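Hydroxyethylthiazole kinase (Pyrococcus horikoshii, PDB 3HPD) probably phosphorylates the hydroxyl group of 4-methyl-5-beta-hydroxyethylthiazole with ATP and magnesium, a step of thiamine diphosphate biosynthesis. Local coordinates at residues K77-E80 and I81-L85; I21-F24 and V25-N28; S106-I109 and L110-V114. All coordinates share one frame; numbering follows the deposited sequence.

From the N terminus, interaction 2 comes first: it turns the chain from strand 17-21 into helix 27-37. Interaction 1 follows, the last turns of helix 69-85, and then interaction 3, which ends helix 100-112 before strand 116-120. Each closes a local turn before the next opens, so the three run in series and none nests in or crosses another. In space, interactions 1 and 3 lie about 11 Å apart between centres and are tied by a salt bridge from Glu80 to Arg112, while Ile21 of interaction 2 packs on Ala78 of interaction 1. Interactions 2 and 3 do not touch. Together they link two neighbouring crossover helices to the turn beside the predicted substrate site.

Interaction 1. Residues K77-E80 and I81-L85; sequences KATE and IANEL
Ala82 N donates to Ala78 O at 2.8 Å, nearly straight at 169°, and the same i to i+4 pattern repeats from Ile81 N to Lys77 O and from Asn83 N to Thr79 O. These bonds define the last turns of helix 69-85, the crossover helix of the right-handed beta-alpha-beta unit formed with strands 59-63 and 89-92 in this ribokinase-like fold.

Glu80, Asn83 and Thr79 find their strongest polar partners beyond the segments. Glu80 OE2 forms a salt bridge with Arg112 NE, Asn83 ND2 is hydrogen-bonded to Gly113 O, and Thr79 OG1 is bonded to Met75 O one turn back. Thr79 and Asn83 lie alongside each other and point the same way, with Thr79 CG2 3.6 Å from Asn83 ND2. With CG2 anti to the backbone N (chi1 -61° for OG1), the methyl runs beside the Asn83 amide, while OG1 turns back to Met75 O. Glu84 OE1 is 6.5 Å from Lys77 NZ, too far for a bridge, although their opposite charges may attract weakly.

On the inner side the packing is apolar. Ala82 touches Val60 and Ile89 of the sheet, while Ala78 and Ile81 meet Ile54 of helix 50-56, so the helix rests on the strands, with helix 50-56 beside it. Ile81 sends CG1 back along its own helix because CG1 lies opposite the carbonyl carbon (chi1 -66°), and the branch comes within 3.2 Å of Lys77 O. Beyond it, Ile81 CD1 reaches the lysine's aliphatic stem, 4.0 Å from Lys77 CG.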
ATOM      1  N   LYS A  77     -19.303  -3.896  14.286  1.00 15.00           N
ATOM      2  CA  LYS A  77     -20.254  -2.792  14.331  1.00 16.63           C
ATOM      3  C   LYS A  77     -20.760  -2.491  12.924  1.00 17.03           C
ATOM      4  O   LYS A  77     -21.949  -2.246  12.720  1.00 15.49           O
ATOM      5  CB  LYS A  77     -19.592  -1.543  14.919  1.00 18.25           C
ATOM      6  CG  LYS A  77     -20.543  -0.374  15.134  1.00 24.46           C
ATOM      7  CD  LYS A  77     -21.606  -0.701  16.177  1.00 28.92           C
ATOM      8  CE  LYS A  77     -22.570   0.463  16.372  1.00 32.29           C
ATOM      9  NZ  LYS A  77     -23.643   0.144  17.358  1.00 33.15           N
ATOM     10  N   ALA A  78     -19.849  -2.510  11.953  1.00 15.81           N
ATOM     11  CA  ALA A  78     -20.208  -2.250  10.564  1.00 14.01           C
ATOM     12  C   ALA A  78     -21.211  -3.283  10.073  1.00 14.34           C
ATOM     13  O   ALA A  78     -22.156  -2.955   9.359  1.00 13.23           O
ATOM     14  CB  ALA A  78     -18.971  -2.288   9.689  1.00 13.68           C
ATOM     15  N   THR A  79     -20.996  -4.536  10.453  1.00 14.70           N
ATOM     16  CA  THR A  79     -21.887  -5.611  10.043  1.00 15.17           C
ATOM     17  C   THR A  79     -23.288  -5.368  10.595  1.00 15.21           C
ATOM     18  O   THR A  79     -24.281  -5.569   9.904  1.00 16.22           O
ATOM     19  CB  THR A  79     -21.366  -6.981  10.535  1.00 15.69           C
ATOM     20  OG1 THR A  79     -20.075  -7.230   9.960  1.00 14.81           O
ATOM     21  CG2 THR A  79     -22.316  -8.101  10.121  1.00 15.45           C
ATOM     22  N   GLU A  80     -23.366  -4.925  11.844  1.00 15.81           N
ATOM     23  CA  GLU A  80     -24.661  -4.667  12.451  1.00 16.71           C
ATOM     24  C   GLU A  80     -25.352  -3.473  11.786  1.00 15.68           C
ATOM     25  O   GLU A  80     -26.552  -3.507  11.532  1.00 15.01           O
ATOM     26  CB  GLU A  80     -24.485  -4.449  13.954  1.00 18.92           C
ATOM     27  CG  GLU A  80     -23.794  -5.636  14.622  1.00 23.53           C
ATOM     28  CD  GLU A  80     -23.571  -5.454  16.110  1.00 27.39           C
ATOM     29  OE1 GLU A  80     -23.326  -4.308  16.546  1.00 28.89           O
ATOM     30  OE2 GLU A  80     -23.620  -6.467  16.839  1.00 29.42           O
ATOM     31  N   ILE A  81     -24.586  -2.428  11.488  1.00 15.67           N
ATOM     32  CA  ILE A  81     -25.129  -1.235  10.837  1.00 15.21           C
ATOM     33  C   ILE A  81     -25.612  -1.555   9.422  1.00 14.21           C
ATOM     34  O   ILE A  81     -26.726  -1.187   9.036  1.00 13.31           O
ATOM     35  CB  ILE A  81     -24.066  -0.116  10.762  1.00 15.07           C
ATOM     36  CG1 ILE A  81     -23.723   0.366  12.173  1.00 16.57           C
ATOM     37  CG2 ILE A  81     -24.572   1.037   9.902  1.00 15.68           C
ATOM     38  CD1 ILE A  81     -22.585   1.362  12.220  1.00 14.72           C
ATOM     39  N   ALA A  82     -24.773  -2.241   8.652  1.00 11.38           N
ATOM     40  CA  ALA A  82     -25.123  -2.606   7.287  1.00 12.79           C
ATOM     41  C   ALA A  82     -26.378  -3.473   7.245  1.00 13.86           C
ATOM     42  O   ALA A  82     -27.241  -3.272   6.396  1.00 13.35           O
ATOM     43  CB  ALA A  82     -23.956  -3.339   6.616  1.00 11.81           C
ATOM     44  N   ASN A  83     -26.484  -4.437   8.155  1.00 14.96           N
ATOM     45  CA  ASN A  83     -27.661  -5.299   8.167  1.00 16.15           C
ATOM     46  C   ASN A  83     -28.930  -4.529   8.526  1.00 16.29           C
ATOM     47  O   ASN A  83     -29.995  -4.799   7.978  1.00 16.61           O
ATOM     48  CB  ASN A  83     -27.469  -6.481   9.120  1.00 15.97           C
ATOM     49  CG  ASN A  83     -26.641  -7.592   8.502  1.00 18.76           C
ATOM     50  OD1 ASN A  83     -26.751  -7.864   7.308  1.00 20.27           O
ATOM     51  ND2 ASN A  83     -25.822  -8.250   9.315  1.00 18.05           N
ATOM     52  N   GLU A  84     -28.822  -3.570   9.438  1.00 17.53           N
ATOM     53  CA  GLU A  84     -29.988  -2.777   9.816  1.00 19.24           C
ATOM     54  C   GLU A  84     -30.477  -1.969   8.614  1.00 18.85           C
ATOM     55  O   GLU A  84     -31.681  -1.827   8.402  1.00 17.59           O
ATOM     56  CB  GLU A  84     -29.647  -1.819  10.965  1.00 22.89           C
ATOM     57  CG  GLU A  84     -29.129  -2.501  12.220  1.00 31.08           C
ATOM     58  CD  GLU A  84     -28.952  -1.543  13.387  1.00 34.43           C
ATOM     59  OE1 GLU A  84     -28.589  -0.371  13.152  1.00 37.98           O
ATOM     60  OE2 GLU A  84     -29.164  -1.967  14.544  1.00 37.51           O
ATOM     61  N   LEU A  85     -29.537  -1.453   7.826  1.00 16.71           N
ATOM     62  CA  LEU A  85     -29.862  -0.643   6.652  1.00 16.96           C
ATOM     63  C   LEU A  85     -30.159  -1.462   5.401  1.00 17.66           C
ATOM     64  O   LEU A  85     -30.728  -0.954   4.432  1.00 18.18           O
ATOM     65  CB  LEU A  85     -28.710   0.318   6.346  1.00 17.12           C
ATOM     66  CG  LEU A  85     -28.413   1.424   7.363  1.00 18.65           C
ATOM     67  CD1 LEU A  85     -27.044   2.028   7.081  1.00 17.85           C
ATOM     68  CD2 LEU A  85     -29.498   2.493   7.287  1.00 18.03           C
TER

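Interaction 2. Residues I21-F24 and V25-N28; sequences ITNF and VVMN
Asn23 OD1 receives two backbone N-H groups, Val25 N at 2.8 Å and Val26 N at 3.0 Å. Both bonds are weak by angle, and the contact of Asn23 OD1 with Val25 N has the i to i+2 pattern of an Asx turn just ahead of the helix. Val26 N also donates to Asn23 O at 3.2 Å, approaching from above the carbonyl plane (53° out of it). With chi1 at 78°, the Asn23 amide lies between its own N and carbonyl carbon, and this folds it back over the turn. Its other end is fixed as well, since Asn23 ND2 is hydrogen-bonded to Asn63 OD1.

Val26, whose N-H is shared by the two oxygens of Asn23, stands at the N-cap position of helix 27-37. Val26 CG2 comes 3.2 Å from Thr22 OG1, and its side chain crosses that of Asn23 at about a right angle. Met27 slides past Thr22 in the opposite direction. Its chain, bent at chi2, brings the methyl CE to 3.5 Å from Thr22 O, while CE also lies 4.3 Å from Phe24 CD1.

Val26 is close to Gly192, a predicted substrate-binding residue, consistent with the turn forming part of the pocket wall. Phe24 meets Phe24 of each of the two neighbouring subunits edge-to-face, which brings the turn into the trimer interface. Within the chain, the turn follows strand 17-21, whose Ile21 pairs with Val61 and Asn63, and leads into helix 27-37, with Trp71 of helix 69-85 against Met27 and Cys195 of helix 193-205 against Val26.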
ATOM      1  N   ILE A  21     -13.636  -2.114   4.740  1.00  9.96           N
ATOM      2  CA  ILE A  21     -13.023  -2.092   6.065  1.00 11.41           C
ATOM      3  C   ILE A  21     -12.105  -3.270   5.786  1.00 11.28           C
ATOM      4  O   ILE A  21     -12.477  -4.429   5.959  1.00 10.16           O
ATOM      5  CB  ILE A  21     -14.033  -2.416   7.169  1.00 13.86           C
ATOM      6  CG1 ILE A  21     -15.172  -1.391   7.123  1.00 13.85           C
ATOM      7  CG2 ILE A  21     -13.340  -2.380   8.526  1.00 14.13           C
ATOM      8  CD1 ILE A  21     -16.293  -1.659   8.103  1.00 17.84           C
ATOM      9  N   THR A  22     -10.900  -2.958   5.328  1.00 11.94           N
ATOM     10  CA  THR A  22      -9.993  -3.997   4.887  1.00 11.20           C
ATOM     11  C   THR A  22      -8.600  -4.057   5.522  1.00 10.28           C
ATOM     12  O   THR A  22      -8.330  -3.381   6.518  1.00 10.92           O
ATOM     13  CB  THR A  22      -9.902  -3.892   3.346  1.00  9.93           C
ATOM     14  OG1 THR A  22      -9.237  -5.036   2.808  1.00 12.07           O
ATOM     15  CG2 THR A  22      -9.167  -2.611   2.943  1.00 11.47           C
ATOM     16  N   ASN A  23      -7.720  -4.877   4.949  1.00 10.43           N
ATOM     17  CA  ASN A  23      -6.378  -5.040   5.504  1.00  9.09           C
ATOM     18  C   ASN A  23      -5.326  -4.128   4.874  1.00 10.76           C
ATOM     19  O   ASN A  23      -5.469  -3.675   3.741  1.00  8.90           O
ATOM     20  CB  ASN A  23      -5.951  -6.523   5.452  1.00  9.92           C
ATOM     21  CG  ASN A  23      -5.496  -6.974   4.075  1.00 10.16           C
ATOM     22  OD1 ASN A  23      -4.485  -6.504   3.561  1.00 10.88           O
ATOM     23  ND2 ASN A  23      -6.235  -7.913   3.482  1.00 10.63           N
ATOM     24  N   PHE A  24      -4.268  -3.860   5.635  1.00 10.22           N
ATOM     25  CA  PHE A  24      -3.205  -2.957   5.210  1.00 10.65           C
ATOM     26  C   PHE A  24      -2.465  -3.311   3.936  1.00 11.32           C
ATOM     27  O   PHE A  24      -1.953  -2.428   3.248  1.00 12.73           O
ATOM     28  CB  PHE A  24      -2.194  -2.789   6.347  1.00 11.00           C
ATOM     29  CG  PHE A  24      -2.800  -2.262   7.614  1.00 10.73           C
ATOM     30  CD1 PHE A  24      -3.483  -1.049   7.618  1.00 11.79           C
ATOM     31  CD2 PHE A  24      -2.696  -2.979   8.801  1.00 11.53           C
ATOM     32  CE1 PHE A  24      -4.067  -0.561   8.788  1.00 13.03           C
ATOM     33  CE2 PHE A  24      -3.274  -2.501   9.977  1.00 11.49           C
ATOM     34  CZ  PHE A  24      -3.958  -1.286   9.972  1.00 12.57           C
ATOM     35  N   VAL A  25      -2.402  -4.595   3.618  1.00  9.83           N
ATOM     36  CA  VAL A  25      -1.691  -5.040   2.428  1.00 10.76           C
ATOM     37  C   VAL A  25      -2.460  -4.765   1.139  1.00 11.03           C
ATOM     38  O   VAL A  25      -1.854  -4.575   0.082  1.00 13.01           O
ATOM     39  CB  VAL A  25      -1.393  -6.561   2.510  1.00 12.09           C
ATOM     40  CG1 VAL A  25      -0.630  -7.023   1.273  1.00 13.31           C
ATOM     41  CG2 VAL A  25      -0.601  -6.865   3.766  1.00 10.36           C
ATOM     42  N   VAL A  26      -3.785  -4.713   1.226  1.00 11.11           N
ATOM     43  CA  VAL A  26      -4.600  -4.524   0.025  1.00 10.74           C
ATOM     44  C   VAL A  26      -5.363  -3.207  -0.100  1.00 11.20           C
ATOM     45  O   VAL A  26      -6.220  -3.066  -0.974  1.00 11.38           O
ATOM     46  CB  VAL A  26      -5.601  -5.689  -0.119  1.00 11.70           C
ATOM     47  CG1 VAL A  26      -4.862  -7.019   0.023  1.00 10.27           C
ATOM     48  CG2 VAL A  26      -6.703  -5.573   0.936  1.00 10.43           C
ATOM     49  N   MET A  27      -5.045  -2.243   0.757  1.00 12.50           N
ATOM     50  CA  MET A  27      -5.709  -0.941   0.737  1.00 12.25           C
ATOM     51  C   MET A  27      -5.730  -0.272  -0.639  1.00 12.88           C
ATOM     52  O   MET A  27      -6.791   0.054  -1.167  1.00 12.76           O
ATOM     53  CB  MET A  27      -5.031   0.005   1.734  1.00 12.43           C
ATOM     54  CG  MET A  27      -5.346  -0.262   3.204  1.00 12.95           C
ATOM     55  SD  MET A  27      -6.925   0.449   3.736  1.00 14.31           S
ATOM     56  CE  MET A  27      -7.088  -0.290   5.387  1.00 13.40           C
ATOM     57  N   ASN A  28      -4.550  -0.068  -1.213  1.00  9.37           N
ATOM     58  CA  ASN A  28      -4.421   0.593  -2.512  1.00  9.41           C
ATOM     59  C   ASN A  28      -4.866  -0.289  -3.660  1.00  9.42           C
ATOM     60  O   ASN A  28      -5.550   0.117  -4.598  1.00 10.29           O
ATOM     61  CB  ASN A  28      -2.960   0.974  -2.726  1.00 10.35           C
ATOM     62  CG  ASN A  28      -2.755   1.782  -3.978  1.00 10.71           C
ATOM     63  OD1 ASN A  28      -2.448   1.247  -5.044  1.00 14.01           O
ATOM     64  ND2 ASN A  28      -2.948   3.085  -3.863  1.00 11.60           N
TER

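Interaction 3. Residues S106-I109 and L110-V114; sequences SLEI and LSRGV
Arg112 NH1 donates to Glu108 O at 2.9 Å, one turn back on helix 100-112, the crossover helix between strands 89-92 and 116-120 in a beta-alpha-beta unit. The oxygen lies in the guanidinium plane, at its edge, yet the donor stands 48° above the carbonyl plane. Arg112 N adds a weak bond to the same oxygen, so two donors of one residue hold Glu108 O. The two side chains run alongside each other with their flat groups 54° apart. Their salt bridge is long, 4.0 Å from Glu108 OE2 to Arg112 NH2, and rests on charge without a directed N-H.

The stronger charge partners lie outside: Arg72 for Glu108 OE2, and Glu80 of helix 69-85 for Arg112 NE. A leucine in place of Arg112 would probably leave Glu80 without its charge partner and take the side-chain donor from Glu108 O.

Farther along, Gly113 N bonds to Ile109 O at 3.0 Å as the helix ends. Positive phi (113°) lets the chain turn out here, where a side chain would press on the preceding carbonyl. The Val114 side chain then crosses that of Ile109 at about a right angle, both packing on Leu91, and Val114 CG1 stops 3.6 Å from Ile109 CG2.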
ATOM      1  N   SER A 106     -14.409 -14.236  12.258  1.00 13.26           N
ATOM      2  CA  SER A 106     -15.164 -14.557  11.052  1.00 12.67           C
ATOM      3  C   SER A 106     -16.536 -15.125  11.421  1.00 14.62           C
ATOM      4  O   SER A 106     -17.554 -14.723  10.859  1.00 14.98           O
ATOM      5  CB  SER A 106     -14.403 -15.574  10.195  1.00 12.92           C
ATOM      6  OG  SER A 106     -13.188 -15.027   9.718  1.00 11.67           O
ATOM      7  N   LEU A 107     -16.560 -16.056  12.368  1.00 14.86           N
ATOM      8  CA  LEU A 107     -17.818 -16.667  12.792  1.00 16.38           C
ATOM      9  C   LEU A 107     -18.733 -15.656  13.475  1.00 15.79           C
ATOM     10  O   LEU A 107     -19.957 -15.738  13.361  1.00 16.68           O
ATOM     11  CB  LEU A 107     -17.545 -17.849  13.729  1.00 15.97           C
ATOM     12  CG  LEU A 107     -16.837 -19.039  13.070  1.00 16.53           C
ATOM     13  CD1 LEU A 107     -16.571 -20.130  14.100  1.00 15.80           C
ATOM     14  CD2 LEU A 107     -17.696 -19.569  11.929  1.00 16.68           C
ATOM     15  N   GLU A 108     -18.132 -14.698  14.174  1.00 16.55           N
ATOM     16  CA  GLU A 108     -18.878 -13.660  14.872  1.00 18.43           C
ATOM     17  C   GLU A 108     -19.633 -12.800  13.856  1.00 18.30           C
ATOM     18  O   GLU A 108     -20.800 -12.452  14.051  1.00 18.42           O
ATOM     19  CB  GLU A 108     -17.908 -12.796  15.677  1.00 21.86           C
ATOM     20  CG  GLU A 108     -18.558 -11.841  16.650  1.00 30.43           C
ATOM     21  CD  GLU A 108     -17.533 -11.079  17.472  1.00 33.54           C
ATOM     22  OE1 GLU A 108     -16.360 -11.513  17.507  1.00 35.78           O
ATOM     23  OE2 GLU A 108     -17.902 -10.057  18.089  1.00 36.96           O
ATOM     24  N   ILE A 109     -18.955 -12.463  12.765  1.00 15.74           N
ATOM     25  CA  ILE A 109     -19.552 -11.657  11.708  1.00 15.17           C
ATOM     26  C   ILE A 109     -20.608 -12.482  10.967  1.00 17.03           C
ATOM     27  O   ILE A 109     -21.695 -11.989  10.654  1.00 17.08           O
ATOM     28  CB  ILE A 109     -18.459 -11.175  10.726  1.00 15.19           C
ATOM     29  CG1 ILE A 109     -17.552 -10.166  11.440  1.00 14.44           C
ATOM     30  CG2 ILE A 109     -19.091 -10.567   9.472  1.00 13.65           C
ATOM     31  CD1 ILE A 109     -16.327  -9.764  10.647  1.00 13.29           C
ATOM     32  N   LEU A 110     -20.284 -13.744  10.698  1.00 15.87           N
ATOM     33  CA  LEU A 110     -21.210 -14.634  10.007  1.00 16.01           C
ATOM     34  C   LEU A 110     -22.477 -14.872  10.828  1.00 17.39           C
ATOM     35  O   LEU A 110     -23.564 -15.048  10.272  1.00 16.54           O
ATOM     36  CB  LEU A 110     -20.526 -15.972   9.703  1.00 16.33           C
ATOM     37  CG  LEU A 110     -19.533 -15.948   8.540  1.00 15.22           C
ATOM     38  CD1 LEU A 110     -18.638 -17.175   8.572  1.00 13.83           C
ATOM     39  CD2 LEU A 110     -20.307 -15.871   7.231  1.00 16.29           C
ATOM     40  N   SER A 111     -22.336 -14.871  12.149  1.00 17.95           N
ATOM     41  CA  SER A 111     -23.477 -15.091  13.030  1.00 19.83           C
ATOM     42  C   SER A 111     -24.472 -13.946  12.887  1.00 20.08           C
ATOM     43  O   SER A 111     -25.682 -14.152  12.936  1.00 20.54           O
ATOM     44  CB  SER A 111     -23.020 -15.195  14.485  1.00 21.23           C
ATOM     45  OG  SER A 111     -24.108 -15.531  15.326  1.00 25.72           O
ATOM     46  N   ARG A 112     -23.957 -12.735  12.710  1.00 18.90           N
ATOM     47  CA  ARG A 112     -24.820 -11.579  12.545  1.00 19.69           C
ATOM     48  C   ARG A 112     -25.422 -11.583  11.144  1.00 19.22           C
ATOM     49  O   ARG A 112     -26.534 -11.096  10.938  1.00 19.80           O
ATOM     50  CB  ARG A 112     -24.030 -10.303  12.821  1.00 19.62           C
ATOM     51  CG  ARG A 112     -23.661 -10.184  14.294  1.00 21.32           C
ATOM     52  CD  ARG A 112     -22.752  -9.011  14.579  1.00 24.08           C
ATOM     53  NE  ARG A 112     -22.557  -8.812  16.014  1.00 26.46           N
ATOM     54  CZ  ARG A 112     -21.968  -9.686  16.827  1.00 27.84           C
ATOM     55  NH1 ARG A 112     -21.504 -10.838  16.358  1.00 28.89           N
ATOM     56  NH2 ARG A 112     -21.835  -9.401  18.115  1.00 27.01           N
ATOM     57  N   GLY A 113     -24.693 -12.148  10.185  1.00 18.50           N
ATOM     58  CA  GLY A 113     -25.206 -12.240   8.830  1.00 16.58           C
ATOM     59  C   GLY A 113     -24.511 -11.431   7.756  1.00 16.80           C
ATOM     60  O   GLY A 113     -24.346 -10.217   7.883  1.00 17.46           O
ATOM     61  N   VAL A 114     -24.098 -12.118   6.694  1.00 14.92           N
ATOM     62  CA  VAL A 114     -23.448 -11.482   5.555  1.00 14.78           C
ATOM     63  C   VAL A 114     -24.182 -11.957   4.306  1.00 14.74           C
ATOM     64  O   VAL A 114     -24.958 -12.911   4.361  1.00 14.67           O
ATOM     65  CB  VAL A 114     -21.947 -11.866   5.442  1.00 13.98           C
ATOM     66  CG1 VAL A 114     -21.229 -11.557   6.746  1.00 14.28           C
ATOM     67  CG2 VAL A 114     -21.803 -13.334   5.075  1.00 14.76           C
TER